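Local coordinates for protein OXA-46 oxacillinase (Pseudomonas aeruginosa, PDB 3IF6) that probably hydrolyses beta-lactam antibiotics to substituted beta-amino acids, as a narrow-spectrum class D serine beta-lactamase, at residues Ile252-Leu257 / Asp261-Asn266; Gln61-Lys66 / Ala234-Thr239; Arg114-Asn119 / Trp123-Phe128; Phe95-Asp98 / Ser103-Gly106. All blocks are in the same frame, centred on the assembly; numbering follows the deposited sequence.

Contact 1: Ile252-Leu257 / Asp261-Asn266; sequences IARAIL and DALPPN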
loop_
_atom_site.group_PDB
_atom_site.type_symbol
_atom_site.label_atom_id
_atom_site.label_comp_id
_atom_site.label_asym_id
_atom_site.label_seq_id
_atom_site.Cartn_x
_atom_site.Cartn_y
_atom_site.Cartn_z
ATOM N N ILE B 252 -13.017 1.432 18.883
ATOM C CA ILE B 252 -13.131 2.789 19.391
ATOM C C ILE B 252 -12.600 3.841 18.384
ATOM O O ILE B 252 -13.301 4.805 18.056
ATOM C CB ILE B 252 -12.417 2.946 20.766
ATOM C CG1 ILE B 252 -13.158 2.142 21.838
ATOM C CG2 ILE B 252 -12.318 4.431 21.167
ATOM C CD1 ILE B 252 -12.349 1.911 23.104
ATOM N N ALA B 253 -11.369 3.647 17.906
ATOM C CA ALA B 253 -10.742 4.596 17.004
ATOM C C ALA B 253 -11.495 4.719 15.692
ATOM O O ALA B 253 -11.584 5.810 15.138
ATOM C CB ALA B 253 -9.274 4.233 16.755
ATOM N N ARG B 254 -12.021 3.607 15.190
ATOM C CA ARG B 254 -12.794 3.603 13.950
ATOM C C ARG B 254 -14.088 4.378 14.101
ATOM O O ARG B 254 -14.471 5.084 13.168
ATOM C CB ARG B 254 -13.172 2.201 13.539
ATOM C CG ARG B 254 -12.112 1.460 12.832
ATOM C CD ARG B 254 -12.709 0.227 12.197
ATOM N NE ARG B 254 -11.684 -0.490 11.457
ATOM C CZ ARG B 254 -11.547 -0.473 10.128
ATOM N NH1 ARG B 254 -12.394 0.214 9.358
ATOM N NH2 ARG B 254 -10.557 -1.171 9.571
ATOM N N ALA B 255 -14.773 4.227 15.242
ATOM C CA ALA B 255 -15.986 5.003 15.506
ATOM C C ALA B 255 -15.699 6.518 15.543
ATOM O O ALA B 255 -16.460 7.320 14.981
ATOM C CB ALA B 255 -16.680 4.543 16.783
ATOM N N ILE B 256 -14.598 6.893 16.186
ATOM C CA ILE B 256 -14.114 8.265 16.158
ATOM C C ILE B 256 -13.762 8.689 14.702
ATOM O O ILE B 256 -14.308 9.674 14.210
ATOM C CB ILE B 256 -12.962 8.449 17.150
ATOM C CG1 ILE B 256 -13.456 8.126 18.569
ATOM C CG2 ILE B 256 -12.347 9.861 17.050
ATOM C CD1 ILE B 256 -12.348 7.967 19.611
ATOM N N LEU B 257 -12.908 7.931 13.999
ATOM C CA LEU B 257 -12.617 8.228 12.596
ATOM C C LEU B 257 -13.867 8.390 11.743
ATOM O O LEU B 257 -13.911 9.285 10.894
ATOM C CB LEU B 257 -11.684 7.209 11.949
ATOM C CG LEU B 257 -10.280 7.036 12.522
ATOM C CD1 LEU B 257 -9.713 5.715 12.018
ATOM C CD2 LEU B 257 -9.326 8.226 12.256
ATOM N N ASP B 261 -15.788 11.789 9.821
ATOM C CA ASP B 261 -15.810 11.419 8.399
ATOM C C ASP B 261 -14.441 11.087 7.815
ATOM O O ASP B 261 -14.103 11.529 6.701
ATOM C CB ASP B 261 -16.453 12.534 7.570
ATOM C CG ASP B 261 -17.707 12.078 6.876
ATOM O OD1 ASP B 261 -17.656 11.946 5.620
ATOM O OD2 ASP B 261 -18.719 11.830 7.586
ATOM N N ALA B 262 -13.646 10.328 8.561
ATOM C CA ALA B 262 -12.354 9.885 8.055
ATOM C C ALA B 262 -12.334 8.401 7.631
ATOM O O ALA B 262 -11.287 7.891 7.246
ATOM C CB ALA B 262 -11.235 10.213 9.051
ATOM N N LEU B 263 -13.499 7.746 7.690
ATOM C CA LEU B 263 -13.687 6.353 7.259
ATOM C C LEU B 263 -15.013 6.203 6.540
ATOM O O LEU B 263 -15.981 6.860 6.912
ATOM C CB LEU B 263 -13.724 5.387 8.451
ATOM C CG LEU B 263 -12.576 4.456 8.882
ATOM C CD1 LEU B 263 -13.166 3.451 9.844
ATOM C CD2 LEU B 263 -11.889 3.714 7.729
ATOM N N PRO B 264 -15.084 5.310 5.531
ATOM C CA PRO B 264 -16.393 5.066 4.916
ATOM C C PRO B 264 -17.273 4.217 5.834
ATOM O O PRO B 264 -16.762 3.567 6.737
ATOM C CB PRO B 264 -16.042 4.291 3.642
ATOM C CG PRO B 264 -14.741 3.627 3.938
ATOM C CD PRO B 264 -14.013 4.495 4.920
ATOM N N PRO B 265 -18.597 4.218 5.617
ATOM C CA PRO B 265 -19.394 3.318 6.463
ATOM C C PRO B 265 -19.317 1.853 6.032
ATOM O O PRO B 265 -18.550 1.479 5.125
ATOM C CB PRO B 265 -20.828 3.839 6.283
ATOM C CG PRO B 265 -20.833 4.460 4.924
ATOM C CD PRO B 265 -19.435 4.996 4.677
ATOM N N ASN B 266 -20.105 1.035 6.723
ATOM C CA ASN B 266 -20.466 -0.307 6.253
ATOM C C ASN B 266 -21.911 -0.678 6.661
ATOM O O ASN B 266 -22.630 -0.028 7.445
ATOM C CB ASN B 266 -19.435 -1.373 6.698
ATOM C CG ASN B 266 -19.156 -1.349 8.220
ATOM O OD1 ASN B 266 -19.365 -0.335 8.903
ATOM N ND2 ASN B 266 -18.671 -2.475 8.744
ATOM O OXT ASN B 266 -22.426 -1.675 6.176
#
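The apolar part of the contact is carried by Leu-263, which sets its CD1 methyl against the stem of Arg-254, 3.7 Å from CG. The same methyl reaches the guanidinium, with CD1 of Leu-263 3.4 Å from NH1 of Arg-254. Because the arginine runs extended from CG to NE, its stem offers a long apolar flank to the leucine, while NH2 at the far end makes a salt bridge with Glu-200. Further along the helix, CB of Leu-257 packs 4.2 Å from CB of Ala-262, and it lies equally far, 4.2 Å, from CG of Leu-263. Val-231 of strand 229-238 borders both Leu-257 and Ala-262, and Ile-224 of strand 217-226 borders Leu-263.

One polar bond joins the segments. Ala-262 N donates to Leu-257 O over 2.6 Å, with an N-H...O angle of 158° and the donor tilted 24° from the carbonyl plane. The chain can fold back to make this bond because Asp-261 has a positive phi, 60°. With Asp-261 as the C-prime residue and Asp-261 N bonding back to Arg-258 O, the arrangement is a Schellman motif, here ending the C-terminal helix 247-259 and returning the tail toward the central sheet.

Contact 2: Gln61-Lys66 / Ala234-Thr239; sequences QERAAK and ALNIDT. With EDO (1,2-ethanediol), chain L.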
loop_
_atom_site.group_PDB
_atom_site.type_symbol
_atom_site.label_atom_id
_atom_site.label_comp_id
_atom_site.label_asym_id
_atom_site.label_seq_id
_atom_site.Cartn_x
_atom_site.Cartn_y
_atom_site.Cartn_z
ATOM N N GLN B 61 -5.589 14.459 27.513
ATOM C CA GLN B 61 -4.303 15.061 27.249
ATOM C C GLN B 61 -3.184 14.501 28.114
ATOM O O GLN B 61 -2.027 14.421 27.674
ATOM C CB GLN B 61 -4.402 16.579 27.436
ATOM C CG GLN B 61 -3.105 17.330 27.086
ATOM C CD GLN B 61 -2.597 17.041 25.666
ATOM O OE1 GLN B 61 -3.314 17.245 24.689
ATOM N NE2 GLN B 61 -1.357 16.580 25.559
ATOM N N GLU B 62 -3.521 14.117 29.344
ATOM C CA GLU B 62 -2.514 13.660 30.300
ATOM C C GLU B 62 -2.017 12.291 29.888
ATOM O O GLU B 62 -0.821 12.012 29.971
ATOM C CB GLU B 62 -3.091 13.598 31.729
ATOM C CG GLU B 62 -3.492 14.955 32.354
ATOM C CD GLU B 62 -4.616 15.681 31.590
ATOM O OE1 GLU B 62 -4.377 16.834 31.138
ATOM O OE2 GLU B 62 -5.722 15.099 31.439
ATOM N N ARG B 63 -2.959 11.447 29.470
ATOM C CA ARG B 63 -2.683 10.062 29.093
ATOM C C ARG B 63 -2.050 10.025 27.708
ATOM O O ARG B 63 -1.039 9.365 27.515
ATOM C CB ARG B 63 -3.958 9.215 29.116
ATOM C CG ARG B 63 -3.641 7.757 29.349
ATOM C CD ARG B 63 -4.732 6.827 28.849
ATOM N NE ARG B 63 -4.172 5.532 28.497
ATOM C CZ ARG B 63 -4.381 4.400 29.157
ATOM N NH1 ARG B 63 -5.168 4.386 30.224
ATOM N NH2 ARG B 63 -3.807 3.279 28.739
ATOM N N ALA B 64 -2.539 10.870 26.828
ATOM C CA ALA B 64 -2.006 11.030 25.507
ATOM C C ALA B 64 -0.546 11.422 25.614
ATOM O O ALA B 64 0.229 11.055 24.791
ATOM C CB ALA B 64 -2.765 12.057 24.789
ATOM N N ALA B 65 -0.184 12.194 26.618
ATOM C CA ALA B 65 1.199 12.518 26.893
ATOM C C ALA B 65 1.998 11.472 27.633
ATOM O O ALA B 65 3.187 11.580 27.712
ATOM C CB ALA B 65 1.288 13.794 27.619
ATOM N N LYS B 66 1.354 10.468 28.197
ATOM C CA LYS B 66 2.108 9.441 28.925
ATOM C C LYS B 66 2.689 8.314 28.031
ATOM O O LYS B 66 2.068 7.859 27.076
ATOM C CB LYS B 66 1.356 8.843 30.130
ATOM C CG LYS B 66 2.322 7.881 30.893
ATOM C CD LYS B 66 1.834 7.280 32.182
ATOM C CE LYS B 66 0.552 6.525 32.002
ATOM N NZ LYS B 66 0.416 5.592 33.161
ATOM N N ALA B 234 -3.604 7.644 16.951
ATOM C CA ALA B 234 -2.835 6.927 17.920
ATOM C C ALA B 234 -3.715 6.826 19.156
ATOM O O ALA B 234 -3.972 7.828 19.844
ATOM C CB ALA B 234 -1.568 7.641 18.225
ATOM N N LEU B 235 -4.207 5.612 19.386
ATOM C CA LEU B 235 -5.069 5.265 20.496
ATOM C C LEU B 235 -4.303 4.298 21.379
ATOM O O LEU B 235 -3.519 3.503 20.870
ATOM C CB LEU B 235 -6.405 4.645 20.006
ATOM C CG LEU B 235 -7.238 3.779 20.994
ATOM C CD1 LEU B 235 -8.754 3.916 20.844
ATOM C CD2 LEU B 235 -6.829 2.287 21.017
ATOM N N ASN B 236 -4.465 4.429 22.702
ATOM C CA ASN B 236 -4.213 3.324 23.620
ATOM C C ASN B 236 -5.340 3.080 24.641
ATOM O O ASN B 236 -6.221 3.923 24.854
ATOM C CB ASN B 236 -2.777 3.287 24.202
ATOM C CG ASN B 236 -2.399 4.542 25.013
ATOM O OD1 ASN B 236 -1.415 5.216 24.697
ATOM N ND2 ASN B 236 -3.146 4.824 26.073
ATOM N N ILE B 237 -5.397 1.870 25.164
ATOM C CA ILE B 237 -6.428 1.514 26.119
ATOM C C ILE B 237 -5.830 0.496 27.064
ATOM O O ILE B 237 -4.945 -0.276 26.677
ATOM C CB ILE B 237 -7.744 0.959 25.478
ATOM C CG1 ILE B 237 -7.474 -0.061 24.361
ATOM C CG2 ILE B 237 -8.660 2.090 24.998
ATOM C CD1 ILE B 237 -8.656 -1.025 24.120
ATOM N N ASP B 238 -6.271 0.540 28.316
ATOM C CA ASP B 238 -6.015 -0.548 29.251
ATOM C C ASP B 238 -6.772 -1.804 28.771
ATOM O O ASP B 238 -7.817 -1.709 28.112
ATOM C CB ASP B 238 -6.463 -0.168 30.651
ATOM C CG ASP B 238 -5.743 1.038 31.192
ATOM O OD1 ASP B 238 -4.514 1.208 30.998
ATOM O OD2 ASP B 238 -6.398 1.827 31.870
ATOM N N THR B 239 -6.220 -2.976 29.083
ATOM C CA THR B 239 -6.868 -4.207 28.698
ATOM C C THR B 239 -6.933 -5.172 29.877
ATOM O O THR B 239 -6.118 -6.108 29.940
ATOM C CB THR B 239 -6.182 -4.903 27.477
ATOM O OG1 THR B 239 -4.841 -5.189 27.800
ATOM C CG2 THR B 239 -6.248 -4.073 26.200
HETATM C C1 EDO L . 6.234 11.968 27.330
HETATM O O1 EDO L . 6.133 12.879 26.233
HETATM C C2 EDO L . 6.459 12.709 28.648
HETATM O O2 EDO L . 5.435 12.358 29.597
#
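Where strand 229-238 of the central mixed sheet ends, Asp-238 receives the guanidinium of Arg-63, which reaches across from the short helix 61-64. The salt bridge is uneven. NH2 of Arg-63 donates to OD1 of Asp-238 over 3.1 Å with an N-H...O angle of 154°. NH1 of Arg-63 adds two weak bonds, each 3.3 Å long, to OD1 and OD2 of Asp-238, and OD1 is therefore shared by both terminal nitrogens. On the arginine side the carboxylate sits at the guanidinium edge, almost in its plane. On the aspartate side OD1 is met from well above the carboxylate plane, 64° out of it. The two planes stand 56° apart, so this is not the flat, side-by-side form of an arginine-carboxylate pair.

In the class D fold, a sheet covered by helices on its faces, strand 229-238 lies beside strand 42-48, and Asn-236 shares backbone hydrogen bonds with Ala-43. Arg-63 also packs on Ala-43, its chain extended from CG to NE, and this straight course takes the charged group past Asn-236 to the strand end. NE of Arg-63 comes 2.7 Å from the atom modelled as ND2 of Asn-236. That amide is probably turned over in the model, and with it turned back the pair may be a hydrogen bond. Away from the strand, Ala-65 O accepts a 3.0 Å hydrogen bond from O2 of a 1,2-ethanediol molecule, probably derived from the crystallisation liquor.

Contact 3: Arg114-Asn119 / Trp123-Phe128; sequences RSAMRN and WVYELF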
loop_
_atom_site.group_PDB
_atom_site.type_symbol
_atom_site.label_atom_id
_atom_site.label_comp_id
_atom_site.label_asym_id
_atom_site.label_seq_id
_atom_site.Cartn_x
_atom_site.Cartn_y
_atom_site.Cartn_z
ATOM N N ARG B 114 6.329 -9.014 5.119
ATOM C CA ARG B 114 4.889 -8.832 5.089
ATOM C C ARG B 114 4.100 -9.654 6.094
ATOM O O ARG B 114 3.242 -9.121 6.776
ATOM C CB ARG B 114 4.392 -9.271 3.726
ATOM C CG ARG B 114 2.957 -8.935 3.451
ATOM C CD ARG B 114 2.958 -7.875 2.432
ATOM N NE ARG B 114 2.207 -6.766 2.922
ATOM C CZ ARG B 114 2.296 -5.532 2.436
ATOM N NH1 ARG B 114 3.144 -5.243 1.432
ATOM N NH2 ARG B 114 1.519 -4.593 2.993
ATOM N N SER B 115 4.332 -10.971 6.109
ATOM C CA SER B 115 3.714 -11.874 7.082
ATOM C C SER B 115 4.146 -11.509 8.516
ATOM O O SER B 115 3.313 -11.542 9.439
ATOM C CB SER B 115 4.072 -13.321 6.775
ATOM O OG SER B 115 5.463 -13.467 6.828
ATOM N N ALA B 116 5.431 -11.151 8.652
ATOM C CA ALA B 116 6.055 -10.676 9.905
ATOM C C ALA B 116 5.423 -9.395 10.480
ATOM O O ALA B 116 5.316 -9.253 11.708
ATOM C CB ALA B 116 7.582 -10.476 9.727
ATOM N N MET B 117 5.012 -8.487 9.592
ATOM C CA MET B 117 4.384 -7.224 9.971
ATOM C C MET B 117 2.956 -7.467 10.371
ATOM O O MET B 117 2.451 -6.803 11.259
ATOM C CB MET B 117 4.422 -6.232 8.825
ATOM C CG MET B 117 3.790 -4.878 9.133
ATOM S SD MET B 117 4.747 -3.881 10.289
ATOM C CE MET B 117 5.978 -3.117 9.244
ATOM N N ARG B 118 2.333 -8.454 9.723
ATOM C CA ARG B 118 0.902 -8.690 9.817
ATOM C C ARG B 118 0.539 -9.538 11.017
ATOM O O ARG B 118 -0.447 -9.258 11.693
ATOM C CB ARG B 118 0.386 -9.362 8.540
ATOM C CG ARG B 118 0.247 -8.436 7.365
ATOM C CD ARG B 118 -0.028 -9.243 6.108
ATOM N NE ARG B 118 -0.572 -8.390 5.065
ATOM C CZ ARG B 118 -0.940 -8.774 3.844
ATOM N NH1 ARG B 118 -0.807 -10.027 3.418
ATOM N NH2 ARG B 118 -1.411 -7.859 3.028
ATOM N N ASN B 119 1.351 -10.565 11.270
ATOM C CA ASN B 119 1.108 -11.562 12.296
ATOM C C ASN B 119 2.124 -11.422 13.407
ATOM O O ASN B 119 3.243 -10.910 13.210
ATOM C CB ASN B 119 1.331 -12.959 11.713
ATOM C CG ASN B 119 0.509 -13.235 10.453
ATOM O OD1 ASN B 119 -0.679 -13.552 10.570
ATOM N ND2 ASN B 119 1.143 -13.154 9.250
ATOM N N TRP B 123 10.435 -14.355 16.747
ATOM C CA TRP B 123 11.799 -14.694 16.385
ATOM C C TRP B 123 12.452 -13.856 15.270
ATOM O O TRP B 123 13.672 -13.606 15.313
ATOM C CB TRP B 123 11.903 -16.184 16.078
ATOM C CG TRP B 123 11.470 -16.642 14.727
ATOM C CD1 TRP B 123 10.239 -17.116 14.360
ATOM C CD2 TRP B 123 12.296 -16.728 13.564
ATOM N NE1 TRP B 123 10.242 -17.472 13.035
ATOM C CE2 TRP B 123 11.493 -17.252 12.520
ATOM C CE3 TRP B 123 13.637 -16.409 13.302
ATOM C CZ2 TRP B 123 11.988 -17.464 11.229
ATOM C CZ3 TRP B 123 14.136 -16.618 12.020
ATOM C CH2 TRP B 123 13.298 -17.134 10.986
ATOM N N VAL B 124 11.663 -13.419 14.289
ATOM C CA VAL B 124 12.188 -12.607 13.194
ATOM C C VAL B 124 12.716 -11.251 13.686
ATOM O O VAL B 124 13.848 -10.837 13.338
ATOM C CB VAL B 124 11.147 -12.442 11.997
ATOM C CG1 VAL B 124 11.580 -11.317 11.018
ATOM C CG2 VAL B 124 10.932 -13.768 11.269
ATOM N N TYR B 125 11.908 -10.570 14.495
ATOM C CA TYR B 125 12.251 -9.236 14.945
ATOM C C TYR B 125 13.301 -9.301 16.031
ATOM O O TYR B 125 14.007 -8.318 16.269
ATOM C CB TYR B 125 11.000 -8.477 15.403
ATOM C CG TYR B 125 10.242 -7.913 14.234
ATOM C CD1 TYR B 125 9.102 -8.551 13.743
ATOM C CD2 TYR B 125 10.702 -6.771 13.582
ATOM C CE1 TYR B 125 8.428 -8.052 12.649
ATOM C CE2 TYR B 125 10.045 -6.278 12.485
ATOM C CZ TYR B 125 8.905 -6.929 12.033
ATOM O OH TYR B 125 8.279 -6.434 10.964
ATOM N N GLU B 126 13.394 -10.459 16.680
ATOM C CA GLU B 126 14.454 -10.744 17.641
ATOM C C GLU B 126 15.782 -10.997 16.938
ATOM O O GLU B 126 16.812 -10.495 17.391
ATOM C CB GLU B 126 14.090 -11.936 18.516
ATOM C CG GLU B 126 13.107 -11.563 19.562
ATOM C CD GLU B 126 12.727 -12.680 20.458
ATOM O OE1 GLU B 126 13.016 -13.850 20.137
ATOM O OE2 GLU B 126 12.127 -12.373 21.506
ATOM N N LEU B 127 15.753 -11.756 15.838
ATOM C CA LEU B 127 16.926 -11.893 14.967
ATOM C C LEU B 127 17.365 -10.557 14.309
ATOM O O LEU B 127 18.558 -10.340 14.104
ATOM C CB LEU B 127 16.730 -13.006 13.915
ATOM C CG LEU B 127 17.660 -13.097 12.682
ATOM C CD1 LEU B 127 19.147 -13.376 13.040
ATOM C CD2 LEU B 127 17.127 -14.136 11.700
ATOM N N PHE B 128 16.419 -9.678 13.968
ATOM C CA PHE B 128 16.777 -8.344 13.466
ATOM C C PHE B 128 17.554 -7.624 14.569
ATOM O O PHE B 128 18.589 -7.012 14.306
ATOM C CB PHE B 128 15.548 -7.494 13.142
ATOM C CG PHE B 128 14.798 -7.886 11.885
ATOM C CD1 PHE B 128 15.343 -8.733 10.931
ATOM C CD2 PHE B 128 13.536 -7.328 11.638
ATOM C CE1 PHE B 128 14.607 -9.055 9.767
ATOM C CE2 PHE B 128 12.802 -7.638 10.477
ATOM C CZ PHE B 128 13.332 -8.496 9.550
#
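Tyr-125 points one edge of its phenol ring at Ala-116. CE1 of Tyr-125 lies 3.5 Å from Ala-116 O, which is near the ring plane, and 3.9 Å from Ala-116 CB. With CG anti to its carbonyl carbon (chi1 -80°), the ring reaches across the gap, and its hydroxyl goes on to hydrogen-bond Thr-79 OG1. Beside it, Val-124 adds an apolar contact of 4.3 Å between its CG1 and Ala-116 CB. The small alanine thus meets two neighbouring residues of the other helix, whose short axis passes that of 114-118 at 10.7 Å and at an angle of 108° between N-to-C directions.

Between Asn-119 and Trp-123 the chain runs through a Ser-Thr-Val triplet, whose valine already begins helix 122-144, consistent with the Ser-Xaa-Val motif of class D enzymes. The active-site wall is close: Ala-116 O accepts a hydrogen bond from Lys-75, the lysine of the Ser-Xaa-Xaa-Lys motif that starts at Ser-72, the predicted acylated serine. Met-117 and Tyr-125 both pack on Lys-75.

At the end of 114-118, Ser-115 O is gripped twice, by Asn-119 N at 2.9 Å and by Asn-119 ND2 at 2.7 Å. These donors come from opposite faces of the carbonyl plane, which ties the asparagine side chain back onto the last turn. In 123-128, CG2 of Val-124 sits over the centre of the Trp-123 ring system, so that valine's two methyls serve different neighbours: CG1 faces Ala-116 while CG2 covers the indole.

Contact 4: Phe95-Asp98 / Ser103-Gly106; sequences FRWD and SFAG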
loop_
_atom_site.group_PDB
_atom_site.type_symbol
_atom_site.label_atom_id
_atom_site.label_comp_id
_atom_site.label_asym_id
_atom_site.label_seq_id
_atom_site.Cartn_x
_atom_site.Cartn_y
_atom_site.Cartn_z
ATOM N N PHE B 95 12.485 -15.809 5.615
ATOM C CA PHE B 95 12.882 -16.274 6.939
ATOM C C PHE B 95 12.122 -17.523 7.318
ATOM O O PHE B 95 10.899 -17.544 7.254
ATOM C CB PHE B 95 12.642 -15.167 7.945
ATOM C CG PHE B 95 13.420 -13.952 7.650
ATOM C CD1 PHE B 95 12.879 -12.961 6.868
ATOM C CD2 PHE B 95 14.752 -13.826 8.113
ATOM C CE1 PHE B 95 13.607 -11.818 6.548
ATOM C CE2 PHE B 95 15.492 -12.684 7.818
ATOM C CZ PHE B 95 14.907 -11.667 7.025
ATOM N N ARG B 96 12.853 -18.580 7.673
ATOM C CA ARG B 96 12.261 -19.900 7.877
ATOM C C ARG B 96 12.797 -20.453 9.186
ATOM O O ARG B 96 14.008 -20.640 9.341
ATOM C CB ARG B 96 12.568 -20.840 6.687
ATOM C CG ARG B 96 11.976 -22.275 6.771
ATOM C CD ARG B 96 10.482 -22.286 7.072
ATOM N NE ARG B 96 9.912 -23.635 7.049
ATOM C CZ ARG B 96 9.233 -24.162 6.025
ATOM N NH1 ARG B 96 9.023 -23.450 4.918
ATOM N NH2 ARG B 96 8.752 -25.398 6.115
ATOM N N TRP B 97 11.887 -20.650 10.139
ATOM C CA TRP B 97 12.188 -21.251 11.432
ATOM C C TRP B 97 13.012 -22.511 11.223
ATOM O O TRP B 97 12.661 -23.356 10.401
ATOM C CB TRP B 97 10.859 -21.614 12.139
ATOM C CG TRP B 97 11.008 -22.274 13.479
ATOM C CD1 TRP B 97 10.609 -23.541 13.830
ATOM C CD2 TRP B 97 11.588 -21.690 14.659
ATOM N NE1 TRP B 97 10.928 -23.783 15.148
ATOM C CE2 TRP B 97 11.515 -22.659 15.682
ATOM C CE3 TRP B 97 12.166 -20.444 14.944
ATOM C CZ2 TRP B 97 12.003 -22.418 16.970
ATOM C CZ3 TRP B 97 12.646 -20.207 16.225
ATOM C CH2 TRP B 97 12.565 -21.189 17.222
ATOM N N ASP B 98 14.105 -22.644 11.948
ATOM C CA ASP B 98 14.807 -23.921 11.973
ATOM C C ASP B 98 15.179 -24.265 13.426
ATOM O O ASP B 98 16.324 -24.535 13.754
ATOM C CB ASP B 98 16.012 -23.931 10.998
ATOM C CG ASP B 98 17.222 -23.166 11.532
ATOM O OD1 ASP B 98 17.039 -22.211 12.344
ATOM O OD2 ASP B 98 18.369 -23.535 11.140
ATOM N N SER B 103 5.045 -26.142 17.434
ATOM C CA SER B 103 3.809 -26.002 18.210
ATOM C C SER B 103 3.451 -24.550 18.468
ATOM O O SER B 103 2.949 -24.199 19.546
ATOM C CB SER B 103 3.961 -26.735 19.546
ATOM O OG SER B 103 4.458 -28.049 19.345
ATOM N N PHE B 104 3.766 -23.698 17.499
ATOM C CA PHE B 104 3.343 -22.314 17.513
ATOM C C PHE B 104 2.939 -21.970 16.108
ATOM O O PHE B 104 3.397 -22.594 15.163
ATOM C CB PHE B 104 4.448 -21.378 18.020
ATOM C CG PHE B 104 5.653 -21.234 17.094
ATOM C CD1 PHE B 104 6.786 -22.002 17.284
ATOM C CD2 PHE B 104 5.673 -20.273 16.086
ATOM C CE1 PHE B 104 7.897 -21.832 16.454
ATOM C CE2 PHE B 104 6.779 -20.102 15.248
ATOM C CZ PHE B 104 7.881 -20.854 15.424
ATOM N N ALA B 105 2.084 -20.967 15.986
ATOM C CA ALA B 105 1.464 -20.613 14.737
ATOM C C ALA B 105 2.500 -20.115 13.708
ATOM O O ALA B 105 3.367 -19.294 14.031
ATOM C CB ALA B 105 0.356 -19.571 14.985
ATOM N N GLY B 106 2.401 -20.646 12.486
ATOM C CA GLY B 106 3.249 -20.242 11.357
ATOM C C GLY B 106 4.666 -20.815 11.315
ATOM O O GLY B 106 5.457 -20.387 10.483
#
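One face of the Trp-97 indole is covered by the edge of the Phe-104 ring, and the two planes stand at 85°. The centroid of the tryptophan's five-membered ring is 5.0 Å from that of the phenylalanine. Two adjacent atoms of the phenyl edge do the touching. CE1 of Phe-104 is 3.8 Å from CE2 of Trp-97 and 3.8 Å from NE1 of Trp-97. CZ of Phe-104 lies 3.9 Å from both CG and CD2 of Trp-97. Height and offset agree with this: CE1 stands 3.7 Å above the indole plane, displaced toward its rim, while CD2 of Trp-97 lies in the plane of the phenyl ring.

Rings, and not backbones, bridge the gap, since even the nearest CA atoms of the segments, those of Trp-97 and Gly-106, are 9.0 Å apart. For Trp-97, CG lies opposite the backbone N (chi1 179°), which sends the indole out toward the phenylalanine.

The indole edge has its own tether: NE1 of Trp-97 hydrogen-bonds Asn-101 O, within the short connection between the segments, and this should restrict rotation of the ring. Trp-123 of helix 122-144 also meets Trp-97, with planes at about 60°. Both partners of the pair touch crystal neighbours as well. The arrangement is a T-shaped (edge-to-face) aromatic pair, drawing together two arms of the surface loop between helices 75-84 and 113-118.

In the fold
From the N terminus, contact 2 opens first, at 61-66, and closes only at 234-239, bringing the helix before the active-site region back to strand 229-238. Nested within this long loop are two short-range contacts in series. Contact 4 closes a surface loop after helix 75-84, and contact 3 then packs helix 113-118 against the start of helix 122-144. These two adjoin, with Phe-128 CE1 3.8 Å from Phe-95 CZ. Contact 1 follows once contact 2 has closed, ending helix 247-259. It adjoins contact 2 where Ile-252 packs on Leu-235. No pair crosses. Contacts 1 and 2 both involve strand 229-238 or the helix that follows it; contact 3 lies across the chain's centre from both.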